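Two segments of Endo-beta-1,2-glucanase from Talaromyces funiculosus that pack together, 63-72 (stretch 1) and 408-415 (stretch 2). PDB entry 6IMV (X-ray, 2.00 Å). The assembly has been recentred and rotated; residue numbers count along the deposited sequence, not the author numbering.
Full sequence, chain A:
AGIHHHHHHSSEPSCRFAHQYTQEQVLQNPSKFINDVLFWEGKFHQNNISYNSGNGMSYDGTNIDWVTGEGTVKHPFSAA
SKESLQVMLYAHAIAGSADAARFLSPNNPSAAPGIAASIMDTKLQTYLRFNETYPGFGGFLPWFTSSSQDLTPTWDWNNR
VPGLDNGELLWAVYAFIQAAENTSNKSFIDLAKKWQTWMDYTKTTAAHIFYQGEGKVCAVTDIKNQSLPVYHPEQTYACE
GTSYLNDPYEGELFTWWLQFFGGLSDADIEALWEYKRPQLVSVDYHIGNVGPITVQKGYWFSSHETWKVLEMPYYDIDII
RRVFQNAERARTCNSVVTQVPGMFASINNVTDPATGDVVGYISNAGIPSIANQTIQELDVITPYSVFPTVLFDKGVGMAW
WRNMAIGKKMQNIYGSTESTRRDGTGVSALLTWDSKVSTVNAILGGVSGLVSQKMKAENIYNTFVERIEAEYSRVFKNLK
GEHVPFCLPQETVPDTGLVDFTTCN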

# COMPACT_ATOMS: atom_id res chain seq x y z
N ASN A 63 -6.39 -17.63 0.67
CA ASN A 63 -7.77 -17.95 0.35
C ASN A 63 -8.49 -18.34 1.64
O ASN A 63 -7.87 -18.84 2.57
CB ASN A 63 -7.86 -19.09 -0.66
CG ASN A 63 -7.22 -18.75 -1.98
OD1 ASN A 63 -7.86 -18.16 -2.84
ND2 ASN A 63 -5.96 -19.12 -2.14
N ILE A 64 -9.80 -18.10 1.66
CA ILE A 64 -10.65 -18.58 2.73
C ILE A 64 -11.79 -19.38 2.08
O ILE A 64 -12.17 -19.12 0.93
CB ILE A 64 -11.16 -17.43 3.63
CG1 ILE A 64 -12.00 -16.40 2.85
CG2 ILE A 64 -9.99 -16.76 4.32
CD1 ILE A 64 -12.45 -15.21 3.68
N ASP A 65 -12.30 -20.36 2.82
CA ASP A 65 -13.28 -21.30 2.31
C ASP A 65 -14.57 -20.55 1.95
O ASP A 65 -15.08 -19.72 2.71
CB ASP A 65 -13.54 -22.43 3.31
CG ASP A 65 -14.51 -23.48 2.80
OD1 ASP A 65 -14.05 -24.38 2.10
OD2 ASP A 65 -15.72 -23.35 3.08
N TRP A 66 -15.10 -20.87 0.77
CA TRP A 66 -16.29 -20.25 0.23
C TRP A 66 -17.44 -20.24 1.24
O TRP A 66 -18.14 -19.24 1.36
CB TRP A 66 -16.72 -20.94 -1.07
CG TRP A 66 -17.93 -20.28 -1.66
CD1 TRP A 66 -19.22 -20.73 -1.62
CD2 TRP A 66 -17.96 -19.00 -2.30
NE1 TRP A 66 -20.05 -19.83 -2.24
CE2 TRP A 66 -19.30 -18.76 -2.67
CE3 TRP A 66 -16.99 -18.05 -2.62
CZ2 TRP A 66 -19.69 -17.61 -3.35
CZ3 TRP A 66 -17.37 -16.91 -3.28
CH2 TRP A 66 -18.70 -16.69 -3.64
N VAL A 67 -17.64 -21.35 1.95
CA VAL A 67 -18.75 -21.52 2.88
C VAL A 67 -18.35 -21.05 4.28
O VAL A 67 -19.09 -20.29 4.90
CB VAL A 67 -19.27 -22.97 2.88
CG1 VAL A 67 -20.31 -23.19 3.99
CG2 VAL A 67 -19.82 -23.36 1.52
N THR A 68 -17.21 -21.53 4.80
CA THR A 68 -16.90 -21.32 6.23
C THR A 68 -16.23 -19.96 6.48
O THR A 68 -16.33 -19.45 7.58
CB THR A 68 -16.01 -22.43 6.80
OG1 THR A 68 -14.69 -22.26 6.27
CG2 THR A 68 -16.55 -23.82 6.50
N GLY A 69 -15.51 -19.43 5.48
CA GLY A 69 -14.72 -18.21 5.65
C GLY A 69 -13.46 -18.43 6.48
O GLY A 69 -12.87 -17.46 6.98
N GLU A 70 -13.02 -19.69 6.62
CA GLU A 70 -11.79 -20.04 7.34
C GLU A 70 -10.62 -20.13 6.35
O GLU A 70 -10.81 -20.53 5.20
CB GLU A 70 -11.96 -21.37 8.09
CG GLU A 70 -12.80 -21.23 9.35
CD GLU A 70 -13.35 -22.52 9.93
OE1 GLU A 70 -13.81 -23.39 9.17
OE2 GLU A 70 -13.33 -22.63 11.15
N GLY A 71 -9.42 -19.79 6.83
CA GLY A 71 -8.20 -19.95 6.05
C GLY A 71 -8.08 -21.35 5.48
O GLY A 71 -8.29 -22.32 6.18
N THR A 72 -7.77 -21.44 4.18
CA THR A 72 -7.60 -22.72 3.49
C THR A 72 -6.19 -22.80 2.88
O THR A 72 -5.36 -23.53 3.36
CB THR A 72 -8.68 -22.93 2.41
OG1 THR A 72 -8.74 -21.77 1.59
CG2 THR A 72 -10.05 -23.20 2.98
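Stretch 2, residues 408-415: KKMQNIYG

Stretch 2 lies against a hairpin-like loop of stretch 1, in which strand residues 63-64 and 71-72 are joined by a turn. Its contacts begin with Lys 409 at Trp 66 and end with the Tyr 414 side chain at Gly 71; the two backbones come nearest at Gly 69 and Asn 412 (CA to CA, 5.9 Å). Lys 409, with phi/psi of 69/16°, directs its side chain toward the loop: its NZ donates a hydrogen bond to Trp 66 O (2.9 Å), while its CE packs over one face of the indole, 3.6 Å from Trp 66 CE2, and NZ lies over the same indole, 3.8 Å from the five-membered ring centroid, in a cation-pi contact. Met 410 and Gln 411 stay clear of stretch 1. Residues 411-412 are extended, and Asn 412 turns back toward stretch 1, its ND2 3.8 Å from Ile 64 CD1. A type I turn follows from Asn 412 to Gly 415. Between the stretches, a water accepts from Ile 413 N (3.0 Å) and donates to Gly 69 O (2.6 Å). Tyr 414 then points its ring at the hairpin: its CE2 lies 4.0 Å from Ile 64 CG2, Gly 69 O approaches the ring edge, and its OH accepts a hydrogen bond from Gly 71 N (2.9 Å).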

# COMPACT_ATOMS: atom_id res chain seq x y z
N LYS A 408 -22.76 -9.32 1.10
CA LYS A 408 -22.67 -10.71 1.54
C LYS A 408 -21.22 -11.19 1.41
O LYS A 408 -20.56 -10.91 0.41
CB LYS A 408 -23.62 -11.60 0.74
CG LYS A 408 -25.09 -11.34 1.01
CD LYS A 408 -25.48 -11.69 2.42
CE LYS A 408 -26.85 -11.18 2.79
NZ LYS A 408 -27.05 -11.28 4.25
N LYS A 409 -20.76 -11.87 2.47
CA LYS A 409 -19.44 -12.50 2.58
C LYS A 409 -18.30 -11.47 2.66
O LYS A 409 -17.16 -11.84 2.50
CB LYS A 409 -19.15 -13.43 1.40
CG LYS A 409 -20.27 -14.38 0.99
CD LYS A 409 -19.89 -15.25 -0.20
CE LYS A 409 -19.29 -16.57 0.21
NZ LYS A 409 -20.32 -17.53 0.69
N MET A 410 -18.59 -10.20 2.95
CA MET A 410 -17.57 -9.16 2.83
C MET A 410 -16.91 -8.85 4.18
O MET A 410 -15.98 -8.05 4.24
CB MET A 410 -18.14 -7.91 2.17
CG MET A 410 -18.29 -8.06 0.66
SD MET A 410 -16.70 -8.54 -0.12
CE MET A 410 -15.78 -7.00 0.02
N GLN A 411 -17.35 -9.53 5.25
CA GLN A 411 -16.56 -9.66 6.47
C GLN A 411 -16.30 -11.14 6.76
O GLN A 411 -17.10 -12.03 6.39
CB GLN A 411 -17.26 -9.03 7.69
CG GLN A 411 -17.40 -7.52 7.60
CD GLN A 411 -18.05 -6.96 8.85
OE1 GLN A 411 -19.26 -7.13 9.09
NE2 GLN A 411 -17.25 -6.29 9.66
N ASN A 412 -15.18 -11.38 7.44
CA ASN A 412 -14.74 -12.70 7.84
C ASN A 412 -14.02 -12.58 9.19
O ASN A 412 -13.80 -11.48 9.67
CB ASN A 412 -13.86 -13.33 6.76
CG ASN A 412 -12.65 -12.48 6.43
OD1 ASN A 412 -11.68 -12.46 7.18
ND2 ASN A 412 -12.70 -11.80 5.30
N ILE A 413 -13.60 -13.73 9.75
CA ILE A 413 -12.95 -13.78 11.08
C ILE A 413 -11.53 -13.20 11.02
O ILE A 413 -10.85 -13.17 12.06
CB ILE A 413 -12.93 -15.21 11.66
CG1 ILE A 413 -12.22 -16.21 10.75
CG2 ILE A 413 -14.34 -15.66 12.01
CD1 ILE A 413 -11.88 -17.51 11.45
N TYR A 414 -11.08 -12.75 9.84
CA TYR A 414 -9.81 -12.03 9.70
C TYR A 414 -10.05 -10.59 9.22
O TYR A 414 -9.11 -9.94 8.72
CB TYR A 414 -8.89 -12.78 8.73
CG TYR A 414 -8.89 -14.28 8.90
CD1 TYR A 414 -8.04 -14.90 9.81
CD2 TYR A 414 -9.74 -15.09 8.15
CE1 TYR A 414 -8.04 -16.28 9.97
CE2 TYR A 414 -9.74 -16.46 8.29
CZ TYR A 414 -8.89 -17.06 9.20
OH TYR A 414 -8.92 -18.41 9.33
N GLY A 415 -11.28 -10.09 9.38
CA GLY A 415 -11.65 -8.71 9.00
C GLY A 415 -12.35 -8.66 7.66
O GLY A 415 -13.15 -9.53 7.34
O HOH W 1 -14.72 -16.07 8.26